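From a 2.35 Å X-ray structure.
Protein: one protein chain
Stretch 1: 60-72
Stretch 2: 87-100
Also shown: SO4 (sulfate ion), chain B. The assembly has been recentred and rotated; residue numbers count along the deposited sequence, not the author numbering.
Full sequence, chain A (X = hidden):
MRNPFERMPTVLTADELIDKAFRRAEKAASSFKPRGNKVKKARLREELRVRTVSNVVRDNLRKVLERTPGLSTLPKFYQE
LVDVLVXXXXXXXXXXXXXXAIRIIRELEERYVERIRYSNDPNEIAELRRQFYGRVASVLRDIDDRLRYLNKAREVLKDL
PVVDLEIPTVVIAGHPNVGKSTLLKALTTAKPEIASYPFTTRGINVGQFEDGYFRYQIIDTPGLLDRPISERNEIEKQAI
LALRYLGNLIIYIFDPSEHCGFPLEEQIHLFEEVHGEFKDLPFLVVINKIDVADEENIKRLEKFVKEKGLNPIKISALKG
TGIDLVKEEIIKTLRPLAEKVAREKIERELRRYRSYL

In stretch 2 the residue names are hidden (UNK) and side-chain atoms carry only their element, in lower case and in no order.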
# COMPACT_ATOMS: atom_id res chain seq x y z
N ASN A 60 -10.82 -21.91 -3.39
CA ASN A 60 -10.41 -20.76 -4.19
C ASN A 60 -10.69 -19.45 -3.43
O ASN A 60 -9.80 -18.59 -3.33
CB ASN A 60 -11.10 -20.76 -5.56
CG ASN A 60 -10.50 -21.80 -6.53
OD1 ASN A 60 -9.55 -21.52 -7.26
ND2 ASN A 60 -11.04 -23.02 -6.50
N LEU A 61 -11.88 -19.30 -2.87
CA LEU A 61 -12.18 -18.08 -2.15
C LEU A 61 -11.24 -17.87 -0.95
O LEU A 61 -10.71 -16.78 -0.77
CB LEU A 61 -13.63 -18.07 -1.67
CG LEU A 61 -14.68 -18.01 -2.78
CD1 LEU A 61 -16.03 -18.19 -2.13
CD2 LEU A 61 -14.61 -16.67 -3.56
N ARG A 62 -11.04 -18.92 -0.16
CA ARG A 62 -10.19 -18.84 1.01
C ARG A 62 -8.76 -18.42 0.68
O ARG A 62 -8.08 -17.81 1.50
CB ARG A 62 -10.17 -20.18 1.74
CG ARG A 62 -9.51 -20.13 3.10
CD ARG A 62 -9.61 -21.47 3.79
NE ARG A 62 -10.89 -21.66 4.47
CZ ARG A 62 -11.78 -22.60 4.17
NH1 ARG A 62 -11.53 -23.45 3.18
NH2 ARG A 62 -12.91 -22.69 4.87
N LYS A 63 -8.31 -18.76 -0.53
CA LYS A 63 -6.97 -18.41 -0.99
C LYS A 63 -6.84 -16.90 -1.08
O LYS A 63 -5.77 -16.35 -0.85
CB LYS A 63 -6.70 -19.03 -2.37
CG LYS A 63 -5.49 -18.44 -3.09
CD LYS A 63 -5.28 -18.99 -4.51
CE LYS A 63 -4.61 -20.37 -4.53
NZ LYS A 63 -4.25 -20.83 -5.92
N VAL A 64 -7.94 -16.23 -1.43
CA VAL A 64 -7.96 -14.76 -1.53
C VAL A 64 -7.79 -14.11 -0.16
O VAL A 64 -7.05 -13.13 -0.00
CB VAL A 64 -9.30 -14.26 -2.12
CG1 VAL A 64 -9.27 -12.77 -2.24
CG2 VAL A 64 -9.56 -14.90 -3.47
N LEU A 65 -8.50 -14.64 0.83
CA LEU A 65 -8.43 -14.11 2.18
C LEU A 65 -7.07 -14.37 2.82
O LEU A 65 -6.58 -13.55 3.60
CB LEU A 65 -9.50 -14.75 3.07
CG LEU A 65 -10.97 -14.65 2.68
CD1 LEU A 65 -11.81 -15.40 3.69
CD2 LEU A 65 -11.38 -13.18 2.61
N GLU A 66 -6.44 -15.50 2.49
CA GLU A 66 -5.16 -15.84 3.08
C GLU A 66 -3.96 -15.12 2.48
O GLU A 66 -3.07 -14.68 3.20
CB GLU A 66 -4.93 -17.36 3.03
CG GLU A 66 -6.03 -18.18 3.72
CD GLU A 66 -5.84 -19.69 3.62
OE1 GLU A 66 -5.25 -20.17 2.62
OE2 GLU A 66 -6.31 -20.41 4.54
N ARG A 67 -3.94 -14.97 1.16
CA ARG A 67 -2.81 -14.34 0.50
C ARG A 67 -2.85 -12.82 0.39
O ARG A 67 -1.91 -12.21 -0.12
CB ARG A 67 -2.62 -14.94 -0.88
CG ARG A 67 -2.35 -16.44 -0.86
CD ARG A 67 -1.98 -16.90 -2.25
NE ARG A 67 -1.86 -18.35 -2.34
CZ ARG A 67 -1.75 -18.99 -3.50
NH1 ARG A 67 -1.74 -18.31 -4.64
NH2 ARG A 67 -1.65 -20.32 -3.52
N THR A 68 -3.93 -12.20 0.84
CA THR A 68 -4.02 -10.76 0.77
C THR A 68 -3.74 -10.28 2.19
O THR A 68 -4.37 -10.74 3.13
CB THR A 68 -5.42 -10.28 0.34
OG1 THR A 68 -5.83 -11.01 -0.83
CG2 THR A 68 -5.41 -8.80 0.02
N PRO A 69 -2.78 -9.37 2.35
CA PRO A 69 -2.48 -8.90 3.70
C PRO A 69 -3.66 -8.15 4.33
O PRO A 69 -4.38 -7.42 3.65
CB PRO A 69 -1.29 -7.98 3.47
CG PRO A 69 -1.67 -7.33 2.16
CD PRO A 69 -2.10 -8.54 1.35
N GLY A 70 -3.86 -8.34 5.63
CA GLY A 70 -4.91 -7.61 6.30
C GLY A 70 -4.42 -6.17 6.33
O GLY A 70 -3.26 -5.91 6.65
N LEU A 71 -5.28 -5.22 5.97
CA LEU A 71 -4.87 -3.83 5.95
C LEU A 71 -4.29 -3.35 7.29
O LEU A 71 -3.35 -2.56 7.31
CB LEU A 71 -6.04 -2.94 5.52
CG LEU A 71 -6.74 -3.26 4.19
CD1 LEU A 71 -7.71 -2.13 3.87
CD2 LEU A 71 -5.74 -3.41 3.05
N SER A 72 -4.83 -3.84 8.40
CA SER A 72 -4.36 -3.43 9.72
C SER A 72 -2.91 -3.86 10.00
O SER A 72 -2.27 -3.32 10.88
CB SER A 72 -5.27 -4.00 10.81
OG SER A 72 -5.14 -5.41 10.88
N UNK A 87 -10.02 2.60 -1.79
CA UNK A 87 -10.95 2.84 -0.68
C UNK A 87 -10.96 1.74 0.38
O UNK A 87 -11.50 0.66 0.18
c UNK A 87 -13.30 3.55 -0.07
c UNK A 87 -12.39 3.05 -1.17
o UNK A 87 -13.31 4.77 0.16
o UNK A 87 -13.96 2.73 0.59
N UNK A 88 -10.37 2.05 1.53
CA UNK A 88 -10.27 1.10 2.62
C UNK A 88 -11.57 0.41 3.03
O UNK A 88 -11.59 -0.80 3.22
n UNK A 88 -6.96 1.31 7.33
c UNK A 88 -9.60 1.43 6.34
n UNK A 88 -6.77 3.61 7.17
c UNK A 88 -9.39 0.79 4.98
c UNK A 88 -9.68 1.78 3.86
c UNK A 88 -7.48 2.50 7.02
n UNK A 88 -8.73 2.58 6.55
N UNK A 89 -12.63 1.19 3.20
CA UNK A 89 -13.91 0.65 3.64
C UNK A 89 -14.50 -0.31 2.61
O UNK A 89 -15.06 -1.35 2.96
o UNK A 89 -17.20 1.37 3.75
c UNK A 89 -14.87 1.80 3.96
c UNK A 89 -16.21 1.31 4.50
o UNK A 89 -16.27 0.87 5.68
N UNK A 90 -14.36 0.02 1.34
CA UNK A 90 -14.86 -0.83 0.27
C UNK A 90 -14.07 -2.14 0.24
O UNK A 90 -14.64 -3.23 0.06
o UNK A 90 -15.50 1.06 -1.10
c UNK A 90 -15.20 -1.04 -2.23
c UNK A 90 -14.72 -0.14 -1.10
N UNK A 91 -12.76 -2.05 0.43
CA UNK A 91 -11.91 -3.23 0.42
C UNK A 91 -12.30 -4.19 1.54
O UNK A 91 -12.51 -5.37 1.31
c UNK A 91 -7.79 -5.82 -1.02
c UNK A 91 -10.44 -2.84 0.56
c UNK A 91 -9.49 -3.86 0.01
c UNK A 91 -9.24 -3.93 -1.36
c UNK A 91 -8.40 -4.89 -1.87
c UNK A 91 -8.88 -4.78 0.85
c UNK A 91 -8.03 -5.76 0.35
N UNK A 92 -12.41 -3.67 2.76
CA UNK A 92 -12.76 -4.50 3.91
C UNK A 92 -14.08 -5.21 3.70
O UNK A 92 -14.21 -6.39 4.05
c UNK A 92 -10.04 -2.67 7.28
c UNK A 92 -12.85 -3.65 5.19
n UNK A 92 -11.24 -2.48 6.75
n UNK A 92 -9.57 -3.82 6.84
c UNK A 92 -11.55 -3.55 5.93
c UNK A 92 -10.49 -4.39 6.00
N UNK A 93 -15.05 -4.51 3.12
CA UNK A 93 -16.36 -5.07 2.89
C UNK A 93 -16.40 -6.11 1.80
O UNK A 93 -17.14 -7.08 1.89
c UNK A 93 -18.90 -1.27 4.84
c UNK A 93 -17.36 -3.95 2.59
c UNK A 93 -17.74 -3.19 3.83
n UNK A 93 -19.63 0.00 4.63
c UNK A 93 -18.62 -1.99 3.54
N UNK A 94 -15.60 -5.90 0.76
CA UNK A 94 -15.55 -6.86 -0.33
C UNK A 94 -14.98 -8.15 0.26
O UNK A 94 -15.54 -9.24 0.07
c UNK A 94 -14.66 -6.34 -1.45
N UNK A 95 -13.88 -8.02 1.01
CA UNK A 95 -13.27 -9.18 1.63
C UNK A 95 -14.25 -9.88 2.54
O UNK A 95 -14.34 -11.10 2.55
c UNK A 95 -12.02 -8.78 2.41
c UNK A 95 -10.86 -8.32 1.55
se UNK A 95 -10.17 -9.70 0.36
c UNK A 95 -9.11 -10.69 1.66
N UNK A 96 -15.01 -9.10 3.31
CA UNK A 96 -15.99 -9.68 4.22
C UNK A 96 -17.08 -10.41 3.45
O UNK A 96 -17.68 -11.35 3.95
c UNK A 96 -16.60 -8.59 5.11
N UNK A 97 -17.34 -9.98 2.22
CA UNK A 97 -18.33 -10.66 1.42
C UNK A 97 -17.81 -12.05 1.08
O UNK A 97 -18.57 -13.02 1.00
N UNK A 98 -16.50 -12.16 0.87
CA UNK A 98 -15.90 -13.45 0.54
C UNK A 98 -16.02 -14.39 1.74
O UNK A 98 -16.48 -15.52 1.61
c UNK A 98 -13.72 -14.57 0.05
c UNK A 98 -12.96 -12.43 -1.82
c UNK A 98 -14.42 -13.25 0.13
c UNK A 98 -14.36 -12.54 -1.22
N UNK A 99 -15.64 -13.91 2.92
CA UNK A 99 -15.73 -14.70 4.14
C UNK A 99 -17.16 -15.16 4.38
O UNK A 99 -17.41 -16.30 4.77
c UNK A 99 -15.23 -13.87 5.34
o UNK A 99 -14.62 -15.26 7.18
o UNK A 99 -16.63 -14.37 7.21
c UNK A 99 -15.51 -14.54 6.68
N UNK A 100 -18.11 -14.26 4.13
CA UNK A 100 -19.51 -14.59 4.30
C UNK A 100 -19.88 -15.75 3.37
O UNK A 100 -20.52 -16.71 3.79
c UNK A 100 -21.84 -13.67 3.88
c UNK A 100 -22.57 -13.95 2.68
c UNK A 100 -20.37 -13.35 3.99
n UNK A 100 -23.95 -14.21 4.42
c UNK A 100 -22.71 -13.84 4.91
c UNK A 100 -24.52 -14.63 0.80
c UNK A 100 -22.24 -13.95 1.32
c UNK A 100 -24.87 -14.63 2.12
c UNK A 100 -23.88 -14.29 3.05
c UNK A 100 -23.22 -14.29 0.38
S SO4 B . -7.43 -6.51 8.58
O1 SO4 B . -6.07 -7.14 8.87
O2 SO4 B . -7.71 -6.39 7.06
O3 SO4 B . -8.45 -7.47 9.20
O4 SO4 B . -7.45 -5.11 9.14

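Position 87 carries two side-chain carbons, the second bearing two oxygens, and touches nothing on stretch 1: this is Asp87. It is the N-cap of the helix that follows, a role a short carboxylate fills well because it can turn back to accept a free backbone NH.

At position 88 three carbons lead to a nitrogen and then to a carbon with two more nitrogens, a guanidinium, so the residue is Arg88. Its aliphatic stem serves the contact, with CG lying 3.5 Å from Leu71 CD1.

Position 89, again two carbons with two oxygens on the second, points away from stretch 1 and is Asp89. Position 90 has one carbon carrying an oxygen and a carbon, a forked hydroxyl side chain: Thr90. Its N and its OG1 both donate to Asp87 OD1, each at 2.8 Å, which closes the cap.

Position 91 shows one carbon and a ring of six carbons with no oxygen, hence Phe91. The buried ring meets Thr68 CG2 at its edge, 4.0 Å from CZ, while its CD2 lies 4.1 Å from Leu71 CD2; a flat apolar group suits this enclosed place.

Position 92 has one carbon and a five-membered ring of three carbons and two nitrogens, which identifies His92. Leu71 CD1 sits over one ring face, 4.1 Å from the centroid, and at the edge NE2 donates to the sulfate O2 at 3.2 Å. The imidazole can thus pack and bind an anion at once.

Position 93, four carbons in a row ending in nitrogen, is Lys93; out of reach of stretch 1, it forms a salt bridge one turn back, NZ to Asp89 OD1, 2.9 Å. The single carbon at position 94 makes Ala94, buried but also out of reach.

Position 95 is an unbranched chain of two carbons, selenium and a carbon: Met95, present as selenomethionine. Its flexible end swings nearer to stretch 1, bringing CE to 3.5 Å from Leu65 CD2 and 3.6 Å from Val64 O.

Position 96, with one carbon pointing away, is Ala96. Position 97 has no side-chain atoms and is Gly97; an ideal CB there would be crowded by Ala94 O.

At position 98 four carbons fork at the first, one arm two carbons long: Ile98. CD1 reaches Val64 CG1 and CG2 reaches Leu65 CD2, both at 3.7 Å, so the two arms meet different neighbours.

Position 99, two carbons with two oxygens, is Asp99, whose CB lies 4.1 Å from Leu65 CD1. Position 100 holds fused five- and six-membered rings with one nitrogen, Trp100, beyond reach of stretch 1.

The contact is apolar, with no hydrogen bond between the stretches. The helices run at 140° to each other, 9.6 Å apart at closest approach; Leu61, Val64 and Leu65 pack against Met95 and Ile98, while Leu71 extends the contact to Arg88, Phe91 and His92. There the sulfate, probably from the crystallisation liquor, accepts bonds from His92 NE2 and Ser72 N, linking both stretches.

Stretch 2 87-100: DRDTFHKAMAGIDW
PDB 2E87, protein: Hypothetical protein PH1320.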